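PDB 4HZ2: glutathione S-transferase domain from Xanthobacter autotrophicus, which binds glutathione and probably works as a transferase that joins it to other substrates. Local coordinates for residues L68-L79 / A84-F95. Sequence-based numbering, arbitrary orientation.
Sequences LNAIGKVPVVVL and ALRESNAILLHF. With GSH (glutathione), chain F.
Val77 and Leu85 form the antiparallel hydrogen-bonded pair of a beta hairpin, with Val77 N to Leu85 O at 2.8 Å and Leu85 N to Val77 O at 2.7 Å. From the Val77 and Leu85 face of the hairpin, Val77 sends CG2 to Ile91 CD1 (3.8 Å) and CG1 to Phe95 CZ, while Leu79 CD2 meets the edge of the Phe95 ring; helix 88-96 thus lies against the sheet. Farther along, the extended Arg86 chain crosses Asn69 at about a right angle, guanidinium and amide planes 79° apart, and its NH1 gives OD1 a nearly straight bond of 3.2 Å (170°). Asn69, its CG anti to the backbone N (chi1 178°), sets OD1 beside Arg86 CD and NH1; Ile71 N reaches the same OD1 from the other face, closing an Asx turn, and ND2 holds Lys73 O. Losing this amide to an alanine is likely to leave Arg86 NH1, Ile71 N and Lys73 O each without this mate and the turn freer to shift. Arg86 NE also forms a salt bridge with Glu114 of the second subunit. Just before the cis peptide bond to Pro75, Val74 N and O bond to O2 and N2 of glutathione, Glu87 OE1 takes its N1 (2.6 Å), and Ser88 N and OG grip its carboxylate: part of the glutathione site, built on the cis-proline loop and helix start of the thioredoxin-like GST N-terminal domain.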
ATOM      1  N   LEU B  68      16.301 -11.255  -7.264  1.00 28.06           N
ATOM      2  CA  LEU B  68      16.374 -10.092  -6.355  1.00 26.76           C
ATOM      3  C   LEU B  68      15.008  -9.767  -5.727  1.00 30.47           C
ATOM      4  O   LEU B  68      14.907  -9.447  -4.528  1.00 33.01           O
ATOM      5  CB  LEU B  68      16.920  -8.845  -7.077  1.00 29.07           C
ATOM      6  CG  LEU B  68      18.342  -8.966  -7.630  1.00 37.74           C
ATOM      7  CD1 LEU B  68      18.705  -7.755  -8.479  1.00 38.51           C
ATOM      8  CD2 LEU B  68      19.332  -9.161  -6.485  1.00 30.15           C
ATOM      9  N   ASN B  69      13.960  -9.821  -6.538  1.00 27.56           N
ATOM     10  CA  ASN B  69      12.630  -9.454  -6.066  1.00 25.27           C
ATOM     11  C   ASN B  69      11.594 -10.344  -6.757  1.00 26.85           C
ATOM     12  O   ASN B  69      11.305 -10.157  -7.942  1.00 25.65           O
ATOM     13  CB  ASN B  69      12.355  -7.967  -6.333  1.00 24.94           C
ATOM     14  CG  ASN B  69      10.956  -7.561  -5.892  1.00 23.12           C
ATOM     15  OD1 ASN B  69      10.328  -8.284  -5.110  1.00 26.75           O
ATOM     16  ND2 ASN B  69      10.452  -6.432  -6.403  1.00 24.38           N
ATOM     17  N   ALA B  70      11.051 -11.327  -6.024  1.00 26.30           N
ATOM     18  CA  ALA B  70      10.087 -12.276  -6.591  1.00 23.28           C
ATOM     19  C   ALA B  70       8.827 -11.581  -7.133  1.00 26.53           C
ATOM     20  O   ALA B  70       8.150 -12.117  -8.005  1.00 27.82           O
ATOM     21  CB  ALA B  70       9.715 -13.361  -5.569  1.00 27.15           C
ATOM     22  N   ILE B  71       8.522 -10.395  -6.613  1.00 25.76           N
ATOM     23  CA  ILE B  71       7.379  -9.606  -7.077  1.00 28.83           C
ATOM     24  C   ILE B  71       7.601  -9.120  -8.529  1.00 30.41           C
ATOM     25  O   ILE B  71       6.647  -8.860  -9.272  1.00 26.56           O
ATOM     26  CB  ILE B  71       7.086  -8.411  -6.112  1.00 24.35           C
ATOM     27  CG1 ILE B  71       6.844  -8.916  -4.674  1.00 24.85           C
ATOM     28  CG2 ILE B  71       5.847  -7.644  -6.545  1.00 28.80           C
ATOM     29  CD1 ILE B  71       6.893  -7.862  -3.570  1.00 27.68           C
ATOM     30  N   GLY B  72       8.862  -8.997  -8.941  1.00 28.11           N
ATOM     31  CA  GLY B  72       9.162  -8.589 -10.312  1.00 28.72           C
ATOM     32  C   GLY B  72       8.899  -7.119 -10.608  1.00 27.61           C
ATOM     33  O   GLY B  72       8.519  -6.765 -11.730  1.00 29.46           O
ATOM     34  N   LYS B  73       9.098  -6.253  -9.614  1.00 23.85           N
ATOM     35  CA  LYS B  73       8.877  -4.823  -9.794  1.00 24.69           C
ATOM     36  C   LYS B  73      10.101  -4.013  -9.390  1.00 22.87           C
ATOM     37  O   LYS B  73      10.833  -4.401  -8.477  1.00 21.41           O
ATOM     38  CB  LYS B  73       7.693  -4.387  -8.949  1.00 24.72           C
ATOM     39  CG  LYS B  73       6.346  -4.927  -9.429  1.00 27.95           C
ATOM     40  CD  LYS B  73       5.230  -4.394  -8.542  1.00 33.63           C
ATOM     41  CE  LYS B  73       3.906  -5.099  -8.811  1.00 36.34           C
ATOM     42  NZ  LYS B  73       3.468  -4.985 -10.227  1.00 45.21           N
ATOM     43  N   VAL B  74      10.308  -2.881 -10.053  1.00 18.67           N
ATOM     44  CA  VAL B  74      11.260  -1.886  -9.587  1.00 20.72           C
ATOM     45  C   VAL B  74      10.511  -0.780  -8.808  1.00 19.71           C
ATOM     46  O   VAL B  74       9.304  -0.555  -9.022  1.00 21.17           O
ATOM     47  CB  VAL B  74      12.085  -1.280 -10.751  1.00 20.72           C
ATOM     48  CG1 VAL B  74      12.993  -2.331 -11.379  1.00 22.43           C
ATOM     49  CG2 VAL B  74      11.179  -0.663 -11.807  1.00 27.49           C
ATOM     50  N   PRO B  75      11.210  -0.059  -7.912  1.00 19.46           N
ATOM     51  CA  PRO B  75      12.642  -0.100  -7.606  1.00 20.57           C
ATOM     52  C   PRO B  75      13.048  -1.257  -6.724  1.00 17.73           C
ATOM     53  O   PRO B  75      12.265  -1.745  -5.899  1.00 19.16           O
ATOM     54  CB  PRO B  75      12.870   1.204  -6.836  1.00 19.56           C
ATOM     55  CG  PRO B  75      11.527   1.480  -6.181  1.00 19.71           C
ATOM     56  CD  PRO B  75      10.539   1.082  -7.245  1.00 18.59           C
ATOM     57  N   VAL B  76      14.298  -1.674  -6.893  1.00 17.84           N
ATOM     58  CA  VAL B  76      14.948  -2.565  -5.962  1.00 19.85           C
ATOM     59  C   VAL B  76      16.256  -1.867  -5.627  1.00 18.29           C
ATOM     60  O   VAL B  76      16.934  -1.345  -6.509  1.00 22.68           O
ATOM     61  CB  VAL B  76      15.209  -3.959  -6.587  1.00 20.95           C
ATOM     62  CG1 VAL B  76      16.172  -4.739  -5.732  1.00 22.58           C
ATOM     63  CG2 VAL B  76      13.901  -4.728  -6.753  1.00 23.55           C
ATOM     64  N   VAL B  77      16.571  -1.792  -4.347  1.00 18.14           N
ATOM     65  CA  VAL B  77      17.845  -1.240  -3.903  1.00 21.73           C
ATOM     66  C   VAL B  77      18.697  -2.398  -3.369  1.00 17.70           C
ATOM     67  O   VAL B  77      18.258  -3.143  -2.500  1.00 22.24           O
ATOM     68  CB  VAL B  77      17.637  -0.181  -2.804  1.00 20.13           C
ATOM     69  CG1 VAL B  77      18.977   0.287  -2.221  1.00 21.59           C
ATOM     70  CG2 VAL B  77      16.803   0.990  -3.343  1.00 22.56           C
ATOM     71  N   VAL B  78      19.916  -2.544  -3.883  1.00 20.20           N
ATOM     72  CA  VAL B  78      20.787  -3.606  -3.418  1.00 20.63           C
ATOM     73  C   VAL B  78      21.968  -2.988  -2.673  1.00 23.53           C
ATOM     74  O   VAL B  78      22.675  -2.139  -3.216  1.00 32.77           O
ATOM     75  CB  VAL B  78      21.284  -4.503  -4.574  1.00 24.26           C
ATOM     76  CG1 VAL B  78      22.153  -5.625  -4.018  1.00 30.13           C
ATOM     77  CG2 VAL B  78      20.104  -5.071  -5.362  1.00 24.13           C
ATOM     78  N   LEU B  79      22.132  -3.390  -1.415  1.00 26.47           N
ATOM     79  CA  LEU B  79      23.152  -2.832  -0.511  1.00 27.72           C
ATOM     80  C   LEU B  79      24.505  -3.447  -0.832  1.00 30.53           C
ATOM     81  O   LEU B  79      24.575  -4.476  -1.512  1.00 35.04           O
ATOM     82  CB  LEU B  79      22.780  -3.119   0.950  1.00 29.51           C
ATOM     83  CG  LEU B  79      21.360  -2.770   1.395  1.00 32.60           C
ATOM     84  CD1 LEU B  79      21.145  -3.018   2.889  1.00 33.59           C
ATOM     85  CD2 LEU B  79      21.072  -1.318   1.036  1.00 32.88           C
ATOM     86  N   ALA B  84      18.817  -7.232  -0.876  1.00 20.98           N
ATOM     87  CA  ALA B  84      17.923  -6.581  -1.829  1.00 20.63           C
ATOM     88  C   ALA B  84      16.664  -6.073  -1.141  1.00 20.22           C
ATOM     89  O   ALA B  84      15.921  -6.847  -0.543  1.00 24.99           O
ATOM     90  CB  ALA B  84      17.553  -7.535  -2.954  1.00 25.21           C
ATOM     91  N   LEU B  85      16.446  -4.765  -1.249  1.00 18.88           N
ATOM     92  CA  LEU B  85      15.291  -4.095  -0.669  1.00 18.63           C
ATOM     93  C   LEU B  85      14.320  -3.755  -1.799  1.00 21.71           C
ATOM     94  O   LEU B  85      14.723  -3.351  -2.885  1.00 22.95           O
ATOM     95  CB  LEU B  85      15.727  -2.813   0.060  1.00 20.06           C
ATOM     96  CG  LEU B  85      16.750  -2.984   1.209  1.00 23.01           C
ATOM     97  CD1 LEU B  85      17.095  -1.635   1.833  1.00 29.41           C
ATOM     98  CD2 LEU B  85      16.274  -3.958   2.288  1.00 27.36           C
ATOM     99  N   ARG B  86      13.030  -3.924  -1.543  1.00 17.21           N
ATOM    100  CA  ARG B  86      12.015  -3.681  -2.559  1.00 16.93           C
ATOM    101  C   ARG B  86      10.849  -2.899  -1.961  1.00 13.83           C
ATOM    102  O   ARG B  86      10.816  -2.659  -0.729  1.00 14.82           O
ATOM    103  CB  ARG B  86      11.493  -5.012  -3.037  1.00 17.66           C
ATOM    104  CG  ARG B  86      11.048  -5.850  -1.854  1.00 21.59           C
ATOM    105  CD  ARG B  86      10.447  -7.157  -2.270  1.00 38.98           C
ATOM    106  NE  ARG B  86      10.102  -7.986  -1.110  1.00 25.24           N
ATOM    107  CZ  ARG B  86       9.631  -9.226  -1.216  1.00 30.54           C
ATOM    108  NH1 ARG B  86       9.442  -9.734  -2.428  1.00 31.20           N
ATOM    109  NH2 ARG B  86       9.327  -9.943  -0.124  1.00 30.56           N
ATOM    110  N   GLU B  87       9.891  -2.514  -2.824  1.00 16.55           N
ATOM    111  CA  GLU B  87       8.718  -1.699  -2.437  1.00 17.53           C
ATOM    112  C   GLU B  87       9.127  -0.267  -2.108  1.00 15.00           C
ATOM    113  O   GLU B  87       9.687   0.022  -1.042  1.00 16.97           O
ATOM    114  CB  GLU B  87       7.893  -2.317  -1.288  1.00 16.59           C
ATOM    115  CG  GLU B  87       7.178  -3.592  -1.698  1.00 18.50           C
ATOM    116  CD  GLU B  87       6.149  -3.312  -2.784  1.00 22.64           C
ATOM    117  OE1 GLU B  87       5.491  -2.230  -2.707  1.00 23.15           O
ATOM    118  OE2 GLU B  87       5.991  -4.152  -3.699  1.00 25.12           O
ATOM    119  N   SER B  88       8.814   0.649  -3.010  1.00 13.50           N
ATOM    120  CA  SER B  88       9.299   2.017  -2.865  1.00 15.38           C
ATOM    121  C   SER B  88       8.981   2.636  -1.509  1.00 14.28           C
ATOM    122  O   SER B  88       9.796   3.381  -0.983  1.00 15.15           O
ATOM    123  CB  SER B  88       8.813   2.914  -4.018  1.00 14.19           C
ATOM    124  OG  SER B  88       7.406   3.041  -3.991  1.00 16.32           O
ATOM    125  N   ASN B  89       7.782   2.396  -0.967  1.00 14.79           N
ATOM    126  CA  ASN B  89       7.454   3.033   0.296  1.00 13.61           C
ATOM    127  C   ASN B  89       8.181   2.367   1.485  1.00 14.69           C
ATOM    128  O   ASN B  89       8.464   3.024   2.519  1.00 14.93           O
ATOM    129  CB  ASN B  89       5.945   3.086   0.516  1.00 15.98           C
ATOM    130  CG  ASN B  89       5.239   4.116  -0.398  1.00 15.02           C
ATOM    131  OD1 ASN B  89       5.869   4.822  -1.179  1.00 15.41           O
ATOM    132  ND2 ASN B  89       3.926   4.201  -0.267  1.00 19.59           N
ATOM    133  N   ALA B  90       8.487   1.073   1.348  1.00 13.70           N
ATOM    134  CA  ALA B  90       9.351   0.373   2.337  1.00 15.25           C
ATOM    135  C   ALA B  90      10.772   0.894   2.238  1.00 15.73           C
ATOM    136  O   ALA B  90      11.448   1.038   3.254  1.00 15.95           O
ATOM    137  CB  ALA B  90       9.327  -1.149   2.114  1.00 15.40           C
ATOM    138  N   ILE B  91      11.225   1.209   1.027  1.00 14.50           N
ATOM    139  CA  ILE B  91      12.572   1.811   0.852  1.00 14.52           C
ATOM    140  C   ILE B  91      12.619   3.208   1.505  1.00 15.16           C
ATOM    141  O   ILE B  91      13.589   3.590   2.167  1.00 16.29           O
ATOM    142  CB  ILE B  91      12.951   1.867  -0.634  1.00 14.32           C
ATOM    143  CG1 ILE B  91      13.182   0.437  -1.142  1.00 18.25           C
ATOM    144  CG2 ILE B  91      14.200   2.733  -0.877  1.00 18.62           C
ATOM    145  CD1 ILE B  91      13.113   0.281  -2.651  1.00 20.79           C
ATOM    146  N   LEU B  92      11.538   3.983   1.365  1.00 13.00           N
ATOM    147  CA  LEU B  92      11.486   5.269   2.048  1.00 12.77           C
ATOM    148  C   LEU B  92      11.585   5.084   3.556  1.00 14.04           C
ATOM    149  O   LEU B  92      12.333   5.791   4.217  1.00 15.38           O
ATOM    150  CB  LEU B  92      10.166   6.002   1.761  1.00 14.07           C
ATOM    151  CG  LEU B  92       9.950   6.672   0.377  1.00 16.18           C
ATOM    152  CD1 LEU B  92       8.506   7.175   0.158  1.00 16.34           C
ATOM    153  CD2 LEU B  92      11.018   7.768   0.101  1.00 17.51           C
ATOM    154  N   LEU B  93      10.820   4.146   4.102  1.00 14.41           N
ATOM    155  CA  LEU B  93      10.856   3.869   5.539  1.00 13.50           C
ATOM    156  C   LEU B  93      12.214   3.367   5.992  1.00 15.56           C
ATOM    157  O   LEU B  93      12.633   3.649   7.100  1.00 17.63           O
ATOM    158  CB  LEU B  93       9.764   2.857   5.923  1.00 14.34           C
ATOM    159  CG  LEU B  93       8.329   3.400   5.935  1.00 14.47           C
ATOM    160  CD1 LEU B  93       7.347   2.227   5.861  1.00 15.19           C
ATOM    161  CD2 LEU B  93       8.129   4.209   7.217  1.00 16.67           C
ATOM    162  N   HIS B  94      12.902   2.630   5.136  1.00 15.53           N
ATOM    163  CA  HIS B  94      14.137   1.991   5.589  1.00 16.13           C
ATOM    164  C   HIS B  94      15.249   3.027   5.767  1.00 18.31           C
ATOM    165  O   HIS B  94      15.980   3.044   6.795  1.00 18.88           O
ATOM    166  CB  HIS B  94      14.583   0.949   4.546  1.00 15.81           C
ATOM    167  CG  HIS B  94      15.862   0.269   4.906  1.00 13.96           C
ATOM    168  ND1 HIS B  94      15.901  -0.826   5.742  1.00 17.63           N
ATOM    169  CD2 HIS B  94      17.152   0.548   4.575  1.00 19.44           C
ATOM    170  CE1 HIS B  94      17.163  -1.217   5.887  1.00 25.22           C
ATOM    171  NE2 HIS B  94      17.942  -0.389   5.208  1.00 20.20           N
ATOM    172  N   PHE B  95      15.422   3.854   4.734  1.00 16.71           N
ATOM    173  CA  PHE B  95      16.469   4.885   4.754  1.00 17.78           C
ATOM    174  C   PHE B  95      16.147   6.152   5.536  1.00 17.28           C
ATOM    175  O   PHE B  95      17.057   6.866   5.943  1.00 19.03           O
ATOM    176  CB  PHE B  95      16.922   5.213   3.336  1.00 20.67           C
ATOM    177  CG  PHE B  95      17.613   4.056   2.679  1.00 16.93           C
ATOM    178  CD1 PHE B  95      16.916   3.241   1.793  1.00 21.03           C
ATOM    179  CD2 PHE B  95      18.933   3.727   3.021  1.00 20.79           C
ATOM    180  CE1 PHE B  95      17.514   2.145   1.213  1.00 17.50           C
ATOM    181  CE2 PHE B  95      19.550   2.617   2.436  1.00 18.63           C
ATOM    182  CZ  PHE B  95      18.838   1.839   1.506  1.00 16.21           C
TER
HETATM  183  N1  GSH F 301       4.192  -1.366  -4.826  1.00 21.93           N
HETATM  184  CA1 GSH F 301       5.355  -1.159  -5.759  1.00 20.80           C
HETATM  185  C1  GSH F 301       6.255  -0.045  -5.274  1.00 19.15           C
HETATM  186  O11 GSH F 301       7.506  -0.192  -5.361  1.00 20.42           O
HETATM  187  O12 GSH F 301       5.721   1.015  -4.809  1.00 20.79           O
HETATM  188  CB1 GSH F 301       4.896  -0.842  -7.179  1.00 25.64           C
HETATM  189  CG1 GSH F 301       6.120  -0.658  -8.052  1.00 24.19           C
HETATM  190  CD1 GSH F 301       5.791  -0.748  -9.525  1.00 19.42           C
HETATM  191  OE1 GSH F 301       4.617  -0.766  -9.903  1.00 29.35           O
HETATM  192  N2  GSH F 301       6.851  -0.785 -10.353  1.00 25.81           N
HETATM  193  CA2 GSH F 301       6.683  -0.810 -11.806  1.00 32.67           C
HETATM  194  C2  GSH F 301       7.202  -2.101 -12.382  1.00 26.39           C
HETATM  195  O2  GSH F 301       8.264  -2.601 -11.958  1.00 27.28           O
HETATM  196  CB2 GSH F 301       7.272   0.491 -12.421  1.00 51.27           C
HETATM  197  SG2 GSH F 301       6.703   2.078 -11.662  1.00 48.25           S
HETATM  198  N3  GSH F 301       6.482  -2.683 -13.349  1.00 39.84           N
HETATM  199  CA3 GSH F 301       6.276  -4.129 -13.404  1.00 54.29           C
HETATM  200  C3  GSH F 301       6.922  -4.825 -14.583  1.00 98.86           C
HETATM  201  O31 GSH F 301       6.910  -6.079 -14.615  1.00 80.65           O
HETATM  202  O32 GSH F 301       7.441  -4.128 -15.484  1.00 78.97           O
HETATM  203  O   HOH W   1      13.830  -7.949  -2.517  1.00 39.77           O
HETATM  204  O   HOH W   2       8.331  -4.879  -5.200  1.00 23.03           O
HETATM  205  O   HOH W   3       9.492  -2.310  -5.640  1.00 20.47           O